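Putative alpha-galactosidase (Bacteroides fragilis, PDB 4NZJ) probably hydrolyses terminal, non-reducing alpha-D-galactose residues from alpha-D-galactosides such as galactose oligosaccharides and galactomannans. Local coordinates at residues V8-S17 and I127-G135; G277-R285 and G338-H347. All coordinates share one frame; numbering follows the deposited sequence. Where two conformers were deposited one is given.

Contact 1 comes first along the chain and is closed before contact 2 opens; their centres lie 26 Å apart, their nearest atoms about 12 Å, and they do not touch. What they share is the TIM barrel. Contact 1 joins the N-terminal Ig-like domain, through 8-17 and its strand 14-15, to the chain that leaves barrel helix 116-128 and leads into barrel strand 138-140. Contact 2 stays within the barrel domain, setting the loop after strand 272-274 against the start of helix 341-353, which is followed by the last barrel strand, 358-360. One contact therefore fixes a neighbouring domain to the barrel, while the other ties together two parts of the barrel domain itself.

Contact 1: V8-S17 and I127-G135; sequences VFEGKPRINS and ITNGMRDLG
F9 points the rim of its ring at the carbonyl oxygens of I127 and T128 in helix 116-128. F9 CE2 lies 3.4 Å from the carbonyl O of T128, and the O of I127 also sits near the ring plane, by CZ. D133 comes to the same rim: its OD2 lies in the plane of the ring, 3.3 Å from F9 CE1, with the carboxylate turned 90° to the ring. Three oxygens thus face the weakly positive ring hydrogens. The other carboxylate oxygen, OD1, is held by Y32, R39 and the backbone N of T35, which should favour a charged D133 and fix its rotation.

V8 packs beside the ring. Its CG1, wedged between backbone N and carbonyl carbon (chi1 66°), lies over one face of F9 toward the rim and meets G130 CA at 4.0 Å, while CG2 packs on L134 CD2 at 3.6 Å. G130 brings the chain round with positive phi just past the helix, and N129 braces this bend as an Asx turn, its OD1 accepting from the N of M131.

The contact is an interdomain seam: 8-17 includes edge strand 14-15 of the Ig-like domain, and 127-135 belongs to the catalytic barrel. Farther along the seam, N16 turns its side chain toward the barrel and donates from ND2 to the backbone O of D133, 2.8 Å away; the same nitrogen also bonds S36 OG of the Ig-like domain. The bond to D133 is nearly straight at 163°; the acceptor lies close to the amide plane, whereas the donor is tilted out of the carbonyl plane. L134 CD1 lies beside that amide nitrogen, 4.1 Å from N16 ND2. Beyond it, a water donates both to S17 O and to L134 O, at 2.9 and 2.8 Å.

Contact 2: G277-R285 and G338-H347; sequences GDIGDIWYR and GCTQEQYKSH
W283 and Q343 stack: the amide lies over one face of the indole, the two planes 15° apart, with Q343 NE2 3.4 Å from W283 CG. Q343 CG adds a CH-pi contact, 3.5 Å from the centroid of the six-membered ring and almost on its normal. Meanwhile OE1 accepts from T340 N and T340 OG1 from Q343 N, a capping box that starts helix 341-353 and holds the stacked amide in place.

Of the polar contacts, the shortest runs from Y344 OH to D281 OD1, 2.5 Å, on the carboxylate's syn lone pair. D281 reaches it with CG anti to the backbone N (chi1 -179°). The same hydroxyl accepts from C339 N and bonds D326 N, while D281 OD2 takes G327 N. A water accepts from W283 N and donates to G338 O.

Van der Waals packing completes the contact: I279 CD1 lies 4.0 Å from H347 CE1, and C339 SG packs 3.6 Å from the carbonyl carbon of I282.

So short a phenol-carboxylate bond suggests strong polarisation of the hydroxyl, probably strengthened as a donor by the N-H groups it accepts.

Contact 1: V8-S17 and I127-G135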
ATOM      1  N   VAL A   8       4.121  12.802 -14.662  1.00 34.48           N
ATOM      2  CA  VAL A   8       4.202  13.156 -13.246  1.00 30.35           C
ATOM      3  C   VAL A   8       4.911  14.490 -12.977  1.00 29.18           C
ATOM      4  O   VAL A   8       4.513  15.215 -12.070  1.00 27.12           O
ATOM      5  CB  VAL A   8       4.832  12.009 -12.404  1.00 28.63           C
ATOM      6  CG1 VAL A   8       6.288  11.772 -12.773  1.00 29.27           C
ATOM      7  CG2 VAL A   8       4.697  12.295 -10.915  1.00 27.33           C
ATOM      8  N   PHE A   9       5.941  14.820 -13.758  1.00 29.08           N
ATOM      9  CA  PHE A   9       6.675  16.069 -13.553  1.00 29.79           C
ATOM     10  C   PHE A   9       6.449  17.090 -14.666  1.00 32.03           C
ATOM     11  O   PHE A   9       7.354  17.841 -15.025  1.00 31.93           O
ATOM     12  CB  PHE A   9       8.165  15.790 -13.354  1.00 31.23           C
ATOM     13  CG  PHE A   9       8.451  14.896 -12.181  1.00 30.50           C
ATOM     14  CD1 PHE A   9       7.960  15.213 -10.920  1.00 31.31           C
ATOM     15  CD2 PHE A   9       9.203  13.742 -12.332  1.00 32.11           C
ATOM     16  CE1 PHE A   9       8.209  14.394  -9.834  1.00 30.02           C
ATOM     17  CE2 PHE A   9       9.456  12.917 -11.244  1.00 30.40           C
ATOM     18  CZ  PHE A   9       8.960  13.245  -9.995  1.00 29.04           C
ATOM     19  N   GLU A  10       5.236  17.131 -15.196  1.00 32.96           N
ATOM     20  CA  GLU A  10       4.879  18.189 -16.139  1.00 35.76           C
ATOM     21  C   GLU A  10       3.507  18.763 -15.824  1.00 33.95           C
ATOM     22  O   GLU A  10       2.676  18.111 -15.195  1.00 32.49           O
ATOM     23  CB  GLU A  10       4.948  17.687 -17.583  1.00 41.43           C
ATOM     24  CG  GLU A  10       3.895  16.662 -17.961  1.00 45.35           C
ATOM     25  CD  GLU A  10       3.845  16.390 -19.458  1.00 50.74           C
ATOM     26  OE1 GLU A  10       3.951  17.347 -20.255  1.00 58.78           O
ATOM     27  OE2 GLU A  10       3.685  15.211 -19.838  1.00 52.09           O
ATOM     28  N   GLY A  11       3.287  19.998 -16.266  1.00 34.35           N
ATOM     29  CA  GLY A  11       2.009  20.666 -16.084  1.00 34.28           C
ATOM     30  C   GLY A  11       1.885  21.388 -14.759  1.00 33.92           C
ATOM     31  O   GLY A  11       2.838  21.460 -13.971  1.00 33.15           O
ATOM     32  N   LYS A  12       0.697  21.933 -14.523  1.00 35.28           N
ATOM     33  CA  LYS A  12       0.392  22.623 -13.282  1.00 36.72           C
ATOM     34  C   LYS A  12       0.355  21.618 -12.134  1.00 32.62           C
ATOM     35  O   LYS A  12       0.206  20.414 -12.370  1.00 30.37           O
ATOM     36  CB  LYS A  12      -0.940  23.375 -13.392  1.00 42.28           C
ATOM     37  CG  LYS A  12      -2.179  22.497 -13.510  1.00 46.04           C
ATOM     38  CD  LYS A  12      -3.446  23.341 -13.580  1.00 52.21           C
ATOM     39  CE  LYS A  12      -3.869  23.844 -12.205  1.00 54.84           C
ATOM     40  NZ  LYS A  12      -4.814  24.991 -12.294  1.00 60.35           N
ATOM     41  N   PRO A  13       0.486  22.103 -10.888  1.00 30.62           N
ATOM     42  CA  PRO A  13       0.527  21.167  -9.767  1.00 28.56           C
ATOM     43  C   PRO A  13      -0.762  20.373  -9.639  1.00 28.25           C
ATOM     44  O   PRO A  13      -1.833  20.869  -9.988  1.00 29.25           O
ATOM     45  CB  PRO A  13       0.710  22.075  -8.545  1.00 28.68           C
ATOM     46  CG  PRO A  13       1.199  23.370  -9.082  1.00 29.93           C
ATOM     47  CD  PRO A  13       0.560  23.499 -10.428  1.00 31.48           C
ATOM     48  N   ARG A  14      -0.642  19.138  -9.169  1.00 26.94           N
ATOM     49  CA  ARG A  14      -1.793  18.309  -8.834  1.00 27.65           C
ATOM     50  C   ARG A  14      -1.446  17.617  -7.524  1.00 26.37           C
ATOM     51  O   ARG A  14      -0.580  16.742  -7.495  1.00 26.34           O
ATOM     52  CB  ARG A  14      -2.085  17.290  -9.953  1.00 29.61           C
ATOM     53  CG  ARG A  14      -2.143  17.929 -11.338  1.00 34.07           C
ATOM     54  CD  ARG A  14      -2.416  16.957 -12.475  1.00 36.69           C
ATOM     55  NE  ARG A  14      -1.301  16.067 -12.812  1.00 37.56           N
ATOM     56  CZ  ARG A  14      -0.164  16.427 -13.416  1.00 38.43           C
ATOM     57  NH1 ARG A  14       0.087  17.692 -13.740  1.00 40.25           N
ATOM     58  NH2 ARG A  14       0.752  15.501 -13.681  1.00 39.73           N
ATOM     59  N   ILE A  15      -2.086  18.041  -6.436  1.00 26.48           N
ATOM     60  CA  ILE A  15      -1.876  17.405  -5.135  1.00 24.90           C
ATOM     61  C   ILE A  15      -2.648  16.090  -5.130  1.00 23.86           C
ATOM     62  O   ILE A  15      -3.871  16.074  -5.304  1.00 25.14           O
ATOM     63  CB  ILE A  15      -2.326  18.295  -3.959  1.00 25.99           C
ATOM     64  CG1 ILE A  15      -1.471  19.566  -3.911  1.00 27.62           C
ATOM     65  CG2 ILE A  15      -2.229  17.535  -2.638  1.00 24.77           C
ATOM     66  CD1 ILE A  15      -1.982  20.630  -2.958  1.00 29.40           C
ATOM     67  N   ASN A  16      -1.915  15.000  -4.946  1.00 22.55           N
ATOM     68  CA  ASN A  16      -2.465  13.656  -5.078  1.00 23.86           C
ATOM     69  C   ASN A  16      -2.864  13.044  -3.737  1.00 25.86           C
ATOM     70  O   ASN A  16      -2.586  13.606  -2.673  1.00 25.80           O
ATOM     71  CB  ASN A  16      -1.457  12.759  -5.807  1.00 21.90           C
ATOM     72  CG  ASN A  16      -1.126  13.268  -7.203  1.00 22.20           C
ATOM     73  OD1 ASN A  16      -2.023  13.628  -7.967  1.00 23.18           O
ATOM     74  ND2 ASN A  16       0.162  13.298  -7.546  1.00 21.85           N
ATOM     75  N   SER A  17      -3.532  11.891  -3.814  1.00 27.37           N
ATOM     76  CA  SER A  17      -3.912  11.105  -2.642  1.00 27.74           C
ATOM     77  C   SER A  17      -2.672  10.585  -1.909  1.00 29.43           C
ATOM     78  O   SER A  17      -1.613  10.431  -2.526  1.00 30.25           O
ATOM     79  CB  SER A  17      -4.798   9.929  -3.075  1.00 28.40           C
ATOM     80  OG  SER A  17      -5.982  10.399  -3.701  1.00 29.98           O
ATOM     81  N   ILE A 127      12.073   9.016  -5.383  1.00 20.79           N
ATOM     82  CA  ILE A 127      11.905  10.463  -5.524  1.00 21.59           C
ATOM     83  C   ILE A 127      11.884  10.864  -6.996  1.00 22.52           C
ATOM     84  O   ILE A 127      11.009  11.617  -7.431  1.00 25.15           O
ATOM     85  CB  ILE A 127      13.015  11.236  -4.783  1.00 22.20           C
ATOM     86  CG1 ILE A 127      12.888  11.006  -3.273  1.00 22.02           C
ATOM     87  CG2 ILE A 127      12.954  12.729  -5.105  1.00 24.20           C
ATOM     88  CD1 ILE A 127      14.039  11.565  -2.475  1.00 23.77           C
ATOM     89  N   THR A 128      12.845  10.361  -7.762  1.00 21.37           N
ATOM     90  CA  THR A 128      13.025  10.810  -9.139  1.00 22.48           C
ATOM     91  C   THR A 128      12.156  10.079 -10.164  1.00 22.72           C
ATOM     92  O   THR A 128      11.978  10.588 -11.275  1.00 25.31           O
ATOM     93  CB  THR A 128      14.504  10.730  -9.563  1.00 25.24           C
ATOM     94  OG1 THR A 128      14.967   9.381  -9.455  1.00 26.45           O
ATOM     95  CG2 THR A 128      15.350  11.612  -8.670  1.00 26.94           C
ATOM     96  N   ASN A 129      11.607   8.914  -9.821  1.00 20.60           N
ATOM     97  CA  ASN A 129      10.786   8.175 -10.790  1.00 21.03           C
ATOM     98  C   ASN A 129       9.292   8.494 -10.728  1.00 21.79           C
ATOM     99  O   ASN A 129       8.531   8.003 -11.551  1.00 23.04           O
ATOM    100  CB  ASN A 129      11.034   6.656 -10.733  1.00 22.38           C
ATOM    101  CG  ASN A 129      10.481   5.986  -9.486  1.00 21.17           C
ATOM    102  OD1 ASN A 129       9.705   6.560  -8.720  1.00 19.69           O
ATOM    103  ND2 ASN A 129      10.888   4.739  -9.280  1.00 22.52           N
ATOM    104  N   GLY A 130       8.889   9.314  -9.760  1.00 21.02           N
ATOM    105  CA  GLY A 130       7.496   9.708  -9.615  1.00 20.86           C
ATOM    106  C   GLY A 130       6.744   9.016  -8.497  1.00 19.60           C
ATOM    107  O   GLY A 130       5.665   9.479  -8.110  1.00 19.17           O
HETATM  108  N   MSE A 131       7.286   7.922  -7.960  1.00 19.24           N
HETATM  109  CA  MSE A 131       6.537   7.124  -6.981  1.00 17.40           C
HETATM  110  C   MSE A 131       6.220   7.908  -5.727  1.00 17.34           C
HETATM  111  O   MSE A 131       5.097   7.847  -5.219  1.00 18.12           O
HETATM  112  CB  MSE A 131       7.253   5.807  -6.658  1.00 17.90           C
HETATM  113  CG  MSE A 131       7.135   4.858  -7.842  1.00 17.14           C
HETATM  114 SE   MSE A 131       8.093   3.171  -7.509  0.75 18.52          SE
HETATM  115  CE  MSE A 131       6.961   2.450  -6.081  1.00 20.25           C
ATOM    116  N   ARG A 132       7.182   8.654  -5.206  1.00 17.56           N
ATOM    117  CA  ARG A 132       6.914   9.452  -4.007  1.00 17.08           C
ATOM    118  C   ARG A 132       5.770  10.442  -4.243  1.00 17.49           C
ATOM    119  O   ARG A 132       4.923  10.645  -3.371  1.00 17.88           O
ATOM    120  CB  ARG A 132       8.164  10.178  -3.519  1.00 18.27           C
ATOM    121  CG  ARG A 132       7.966  10.843  -2.164  1.00 19.09           C
ATOM    122  CD  ARG A 132       9.188  11.608  -1.675  1.00 19.80           C
ATOM    123  NE  ARG A 132       9.491  12.758  -2.519  1.00 20.92           N
ATOM    124  CZ  ARG A 132      10.325  13.742  -2.184  1.00 21.26           C
ATOM    125  NH1 ARG A 132      10.954  13.734  -1.014  1.00 21.80           N
ATOM    126  NH2 ARG A 132      10.529  14.745  -3.027  1.00 22.33           N
ATOM    127  N   ASP A 133       5.708  11.023  -5.437  1.00 18.06           N
ATOM    128  CA  ASP A 133       4.658  12.002  -5.735  1.00 19.73           C
ATOM    129  C   ASP A 133       3.289  11.410  -6.030  1.00 19.72           C
ATOM    130  O   ASP A 133       2.312  12.151  -6.141  1.00 19.57           O
ATOM    131  CB  ASP A 133       5.117  12.946  -6.837  1.00 21.35           C
ATOM    132  CG  ASP A 133       6.139  13.909  -6.328  1.00 23.82           C
ATOM    133  OD1 ASP A 133       5.771  14.704  -5.443  1.00 23.95           O
ATOM    134  OD2 ASP A 133       7.309  13.839  -6.755  1.00 25.85           O
ATOM    135  N   LEU A 134       3.214  10.084  -6.134  1.00 19.40           N
ATOM    136  CA  LEU A 134       1.929   9.399  -6.246  1.00 19.21           C
ATOM    137  C   LEU A 134       1.514   8.715  -4.944  1.00 19.46           C
ATOM    138  O   LEU A 134       0.496   8.024  -4.914  1.00 20.27           O
ATOM    139  CB  LEU A 134       1.931   8.402  -7.419  1.00 19.15           C
ATOM    140  CG  LEU A 134       1.443   8.953  -8.764  1.00 19.82           C
ATOM    141  CD1 LEU A 134      -0.017   9.388  -8.711  1.00 20.32           C
ATOM    142  CD2 LEU A 134       2.327  10.095  -9.229  1.00 19.97           C
ATOM    143  N   GLY A 135       2.292   8.910  -3.877  1.00 18.79           N
ATOM    144  CA  GLY A 135       1.896   8.472  -2.534  1.00 18.33           C
ATOM    145  C   GLY A 135       2.663   7.296  -1.955  1.00 18.85           C
ATOM    146  O   GLY A 135       2.440   6.921  -0.802  1.00 19.84           O
TER
HETATM  147  O   HOH W   1      -1.760   9.554  -5.283  1.00 26.67           O

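Contact 2: G277-R285 and G338-H347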
ATOM      1  N   GLY A 277      -0.840 -17.387   1.156  1.00 20.57           N
ATOM      2  CA  GLY A 277       0.566 -17.676   0.932  1.00 21.22           C
ATOM      3  C   GLY A 277       1.155 -16.699  -0.069  1.00 20.23           C
ATOM      4  O   GLY A 277       0.437 -15.890  -0.674  1.00 20.06           O
ATOM      5  N   ASP A 278       2.463 -16.798  -0.258  1.00 19.87           N
ATOM      6  CA  ASP A 278       3.209 -15.836  -1.052  1.00 19.51           C
ATOM      7  C   ASP A 278       2.767 -15.808  -2.507  1.00 18.22           C
ATOM      8  O   ASP A 278       2.501 -16.848  -3.104  1.00 18.83           O
ATOM      9  CB  ASP A 278       4.707 -16.156  -1.000  1.00 21.78           C
ATOM     10  CG  ASP A 278       5.314 -15.955   0.379  1.00 24.24           C
ATOM     11  OD1 ASP A 278       4.661 -15.381   1.279  1.00 24.52           O
ATOM     12  OD2 ASP A 278       6.480 -16.374   0.555  1.00 27.02           O
ATOM     13  N   ILE A 279       2.701 -14.595  -3.058  1.00 18.70           N
ATOM     14  CA  ILE A 279       2.403 -14.386  -4.467  1.00 18.59           C
ATOM     15  C   ILE A 279       3.652 -14.648  -5.304  1.00 19.66           C
ATOM     16  O   ILE A 279       4.771 -14.366  -4.877  1.00 20.73           O
ATOM     17  CB  ILE A 279       1.878 -12.951  -4.725  1.00 19.59           C
ATOM     18  CG1 ILE A 279       1.227 -12.857  -6.107  1.00 21.40           C
ATOM     19  CG2 ILE A 279       2.975 -11.901  -4.558  1.00 21.15           C
ATOM     20  CD1 ILE A 279       0.420 -11.586  -6.303  1.00 20.79           C
ATOM     21  N   GLY A 280       3.441 -15.226  -6.475  1.00 19.68           N
ATOM     22  CA  GLY A 280       4.482 -15.368  -7.471  1.00 21.42           C
ATOM     23  C   GLY A 280       4.242 -14.427  -8.638  1.00 22.60           C
ATOM     24  O   GLY A 280       3.136 -13.905  -8.826  1.00 21.51           O
ATOM     25  N   ASP A 281       5.292 -14.217  -9.424  1.00 21.82           N
ATOM     26  CA  ASP A 281       5.207 -13.438 -10.654  1.00 21.84           C
ATOM     27  C   ASP A 281       4.641 -14.350 -11.742  1.00 21.79           C
ATOM     28  O   ASP A 281       5.344 -14.803 -12.647  1.00 21.96           O
ATOM     29  CB  ASP A 281       6.608 -12.909 -10.995  1.00 23.09           C
ATOM     30  CG  ASP A 281       6.644 -12.067 -12.257  1.00 26.28           C
ATOM     31  OD1 ASP A 281       5.599 -11.522 -12.663  1.00 23.63           O
ATOM     32  OD2 ASP A 281       7.751 -11.958 -12.839  1.00 28.06           O
ATOM     33  N   ILE A 282       3.343 -14.629 -11.631  1.00 21.72           N
ATOM     34  CA  ILE A 282       2.681 -15.616 -12.465  1.00 22.40           C
ATOM     35  C   ILE A 282       1.163 -15.395 -12.399  1.00 20.79           C
ATOM     36  O   ILE A 282       0.632 -14.986 -11.365  1.00 20.68           O
ATOM     37  CB  ILE A 282       3.081 -17.052 -12.043  1.00 25.41           C
ATOM     38  CG1 ILE A 282       2.555 -18.084 -13.038  1.00 27.50           C
ATOM     39  CG2 ILE A 282       2.618 -17.356 -10.623  1.00 25.15           C
ATOM     40  CD1 ILE A 282       3.218 -19.443 -12.925  1.00 29.90           C
ATOM     41  N   TRP A 283       0.487 -15.635 -13.516  1.00 21.59           N
ATOM     42  CA  TRP A 283      -0.931 -15.322 -13.644  1.00 20.73           C
ATOM     43  C   TRP A 283      -1.779 -16.329 -12.869  1.00 20.37           C
ATOM     44  O   TRP A 283      -2.657 -15.947 -12.096  1.00 19.85           O
ATOM     45  CB  TRP A 283      -1.303 -15.313 -15.115  1.00 21.19           C
ATOM     46  CG  TRP A 283      -2.659 -14.794 -15.468  1.00 20.93           C
ATOM     47  CD1 TRP A 283      -3.623 -15.466 -16.144  1.00 22.11           C
ATOM     48  CD2 TRP A 283      -3.178 -13.481 -15.223  1.00 20.39           C
ATOM     49  NE1 TRP A 283      -4.723 -14.664 -16.327  1.00 21.95           N
ATOM     50  CE2 TRP A 283      -4.475 -13.438 -15.775  1.00 20.84           C
ATOM     51  CE3 TRP A 283      -2.677 -12.341 -14.592  1.00 20.18           C
ATOM     52  CZ2 TRP A 283      -5.278 -12.300 -15.709  1.00 20.19           C
ATOM     53  CZ3 TRP A 283      -3.476 -11.205 -14.529  1.00 19.76           C
ATOM     54  CH2 TRP A 283      -4.761 -11.197 -15.078  1.00 19.73           C
ATOM     55  N   TYR A 284      -1.498 -17.609 -13.079  1.00 20.88           N
ATOM     56  CA  TYR A 284      -2.239 -18.688 -12.424  1.00 21.42           C
ATOM     57  C   TYR A 284      -1.287 -19.731 -11.868  1.00 21.19           C
ATOM     58  O   TYR A 284      -0.462 -20.266 -12.602  1.00 21.71           O
ATOM     59  CB  TYR A 284      -3.206 -19.364 -13.392  1.00 22.90           C
ATOM     60  CG  TYR A 284      -3.965 -20.506 -12.741  1.00 24.85           C
ATOM     61  CD1 TYR A 284      -3.425 -21.789 -12.696  1.00 26.18           C
ATOM     62  CD2 TYR A 284      -5.198 -20.289 -12.134  1.00 26.07           C
ATOM     63  CE1 TYR A 284      -4.102 -22.832 -12.085  1.00 28.13           C
ATOM     64  CE2 TYR A 284      -5.883 -21.323 -11.516  1.00 26.67           C
ATOM     65  CZ  TYR A 284      -5.328 -22.591 -11.487  1.00 27.65           C
ATOM     66  OH  TYR A 284      -6.002 -23.635 -10.883  1.00 27.61           O
ATOM     67  N   ARG A 285      -1.402 -19.993 -10.568  1.00 21.52           N
ATOM     68  CA  ARG A 285      -0.755 -21.138  -9.936  1.00 22.25           C
ATOM     69  C   ARG A 285      -1.452 -21.385  -8.607  1.00 21.25           C
ATOM     70  O   ARG A 285      -1.508 -20.489  -7.772  1.00 21.61           O
ATOM     71  CB  ARG A 285       0.730 -20.870  -9.691  1.00 23.09           C
ATOM     72  CG  ARG A 285       1.497 -22.108  -9.240  1.00 25.07           C
ATOM     73  CD  ARG A 285       2.987 -21.839  -9.160  1.00 26.65           C
ATOM     74  NE  ARG A 285       3.747 -23.061  -8.896  1.00 29.49           N
ATOM     75  CZ  ARG A 285       3.898 -23.625  -7.700  1.00 31.00           C
ATOM     76  NH1 ARG A 285       3.339 -23.099  -6.616  1.00 29.93           N
ATOM     77  NH2 ARG A 285       4.612 -24.740  -7.588  1.00 33.06           N
ATOM     78  N   GLY A 338       7.174 -14.721 -16.072  1.00 45.48           N
ATOM     79  CA  GLY A 338       6.458 -13.503 -15.685  1.00 34.90           C
ATOM     80  C   GLY A 338       5.089 -13.388 -16.328  1.00 32.14           C
ATOM     81  O   GLY A 338       4.551 -14.368 -16.843  1.00 33.69           O
ATOM     82  N   CYS A 339       4.524 -12.183 -16.284  1.00 26.94           N
ATOM     83  CA  CYS A 339       3.205 -11.912 -16.853  1.00 25.68           C
ATOM     84  C   CYS A 339       3.297 -10.907 -18.000  1.00 25.62           C
ATOM     85  O   CYS A 339       4.334 -10.278 -18.213  1.00 26.06           O
ATOM     86  CB  CYS A 339       2.271 -11.368 -15.775  1.00 24.55           C
ATOM     87  SG  CYS A 339       2.119 -12.444 -14.321  1.00 25.86           S
ATOM     88  N   THR A 340       2.202 -10.756 -18.737  1.00 23.93           N
ATOM     89  CA  THR A 340       2.138  -9.762 -19.804  1.00 23.50           C
ATOM     90  C   THR A 340       1.857  -8.377 -19.221  1.00 22.01           C
ATOM     91  O   THR A 340       1.445  -8.250 -18.067  1.00 20.38           O
ATOM     92  CB  THR A 340       1.040 -10.094 -20.833  1.00 24.23           C
ATOM     93  OG1 THR A 340      -0.253  -9.851 -20.262  1.00 22.47           O
ATOM     94  CG2 THR A 340       1.142 -11.547 -21.294  1.00 25.91           C
ATOM     95  N   GLN A 341       2.076  -7.344 -20.033  1.00 23.97           N
ATOM     96  CA  GLN A 341       1.821  -5.963 -19.615  0.50 22.72           C
ATOM     97  C   GLN A 341       0.365  -5.795 -19.186  1.00 21.18           C
ATOM     98  O   GLN A 341       0.082  -5.191 -18.153  1.00 19.95           O
ATOM     99  CB  GLN A 341       2.164  -4.988 -20.753  0.50 23.93           C
ATOM    100  CG  GLN A 341       1.784  -3.526 -20.520  0.50 24.64           C
ATOM    101  CD  GLN A 341       2.716  -2.793 -19.566  0.50 24.96           C
ATOM    102  OE1 GLN A 341       3.816  -3.258 -19.258  0.50 24.23           O
ATOM    103  NE2 GLN A 341       2.280  -1.623 -19.107  0.50 24.70           N
ATOM    104  N   GLU A 342      -0.555  -6.325 -19.982  1.00 21.50           N
ATOM    105  CA  GLU A 342      -1.973  -6.216 -19.651  1.00 20.78           C
ATOM    106  C   GLU A 342      -2.298  -6.942 -18.351  1.00 18.92           C
ATOM    107  O   GLU A 342      -3.084  -6.448 -17.541  1.00 17.58           O
ATOM    108  CB  GLU A 342      -2.850  -6.757 -20.780  1.00 22.25           C
ATOM    109  CG  GLU A 342      -4.301  -6.305 -20.674  1.00 23.60           C
ATOM    110  CD  GLU A 342      -4.464  -4.830 -21.020  1.00 25.80           C
ATOM    111  OE1 GLU A 342      -4.547  -4.517 -22.226  1.00 30.99           O
ATOM    112  OE2 GLU A 342      -4.511  -3.986 -20.096  1.00 26.65           O
ATOM    113  N   GLN A 343      -1.675  -8.100 -18.138  1.00 18.34           N
ATOM    114  CA  GLN A 343      -1.878  -8.841 -16.893  1.00 18.21           C
ATOM    115  C   GLN A 343      -1.387  -8.041 -15.689  1.00 17.94           C
ATOM    116  O   GLN A 343      -2.070  -7.943 -14.681  1.00 17.78           O
ATOM    117  CB  GLN A 343      -1.188 -10.198 -16.964  1.00 19.24           C
ATOM    118  CG  GLN A 343      -1.964 -11.197 -17.793  1.00 20.06           C
ATOM    119  CD  GLN A 343      -1.206 -12.469 -18.065  1.00 21.06           C
ATOM    120  OE1 GLN A 343       0.016 -12.524 -17.932  1.00 23.12           O
ATOM    121  NE2 GLN A 343      -1.928 -13.502 -18.487  1.00 21.97           N
ATOM    122  N   TYR A 344      -0.203  -7.450 -15.807  1.00 16.93           N
ATOM    123  CA  TYR A 344       0.300  -6.569 -14.759  1.00 16.57           C
ATOM    124  C   TYR A 344      -0.622  -5.370 -14.489  1.00 16.34           C
ATOM    125  O   TYR A 344      -0.833  -4.996 -13.346  1.00 16.20           O
ATOM    126  CB  TYR A 344       1.705  -6.068 -15.089  1.00 17.10           C
ATOM    127  CG  TYR A 344       2.801  -7.099 -14.937  1.00 18.53           C
ATOM    128  CD1 TYR A 344       2.843  -7.962 -13.839  1.00 19.21           C
ATOM    129  CD2 TYR A 344       3.823  -7.183 -15.874  1.00 20.74           C
ATOM    130  CE1 TYR A 344       3.867  -8.887 -13.698  1.00 20.16           C
ATOM    131  CE2 TYR A 344       4.847  -8.105 -15.740  1.00 22.20           C
ATOM    132  CZ  TYR A 344       4.867  -8.952 -14.650  1.00 22.22           C
ATOM    133  OH  TYR A 344       5.887  -9.868 -14.532  1.00 24.27           O
ATOM    134  N   LYS A 345      -1.164  -4.777 -15.544  1.00 16.94           N
ATOM    135  CA  LYS A 345      -2.096  -3.658 -15.396  1.00 17.82           C
ATOM    136  C   LYS A 345      -3.360  -4.084 -14.640  1.00 16.85           C
ATOM    137  O   LYS A 345      -3.841  -3.367 -13.763  1.00 17.24           O
ATOM    138  CB  LYS A 345      -2.446  -3.075 -16.770  1.00 19.89           C
ATOM    139  CG  LYS A 345      -3.514  -1.989 -16.777  1.00 23.86           C
ATOM    140  CD  LYS A 345      -3.077  -0.719 -16.074  1.00 27.79           C
ATOM    141  CE  LYS A 345      -4.194   0.321 -16.041  1.00 30.84           C
ATOM    142  NZ  LYS A 345      -4.646   0.728 -17.397  1.00 33.04           N
ATOM    143  N   SER A 346      -3.903  -5.251 -14.973  1.00 17.71           N
ATOM    144  CA  SER A 346      -5.103  -5.733 -14.281  1.00 16.92           C
ATOM    145  C   SER A 346      -4.818  -6.064 -12.812  1.00 17.05           C
ATOM    146  O   SER A 346      -5.628  -5.790 -11.935  1.00 17.65           O
ATOM    147  CB  SER A 346      -5.674  -6.953 -15.001  1.00 17.47           C
ATOM    148  OG  SER A 346      -6.133  -6.577 -16.282  1.00 18.78           O
ATOM    149  N   HIS A 347      -3.667  -6.671 -12.566  1.00 16.61           N
ATOM    150  CA  HIS A 347      -3.171  -6.947 -11.217  1.00 16.52           C
ATOM    151  C   HIS A 347      -3.129  -5.659 -10.389  1.00 16.17           C
ATOM    152  O   HIS A 347      -3.671  -5.603  -9.291  1.00 15.69           O
ATOM    153  CB  HIS A 347      -1.805  -7.629 -11.353  1.00 18.20           C
ATOM    154  CG  HIS A 347      -0.966  -7.663 -10.114  1.00 18.23           C
ATOM    155  ND1 HIS A 347      -1.437  -8.072  -8.884  1.00 17.92           N
ATOM    156  CD2 HIS A 347       0.353  -7.413  -9.943  1.00 19.95           C
ATOM    157  CE1 HIS A 347      -0.456  -8.029  -8.002  1.00 18.80           C
ATOM    158  NE2 HIS A 347       0.642  -7.646  -8.622  1.00 20.03           N
TER
HETATM  159  O   HOH W   2       1.954 -16.181 -15.989  1.00 26.34           O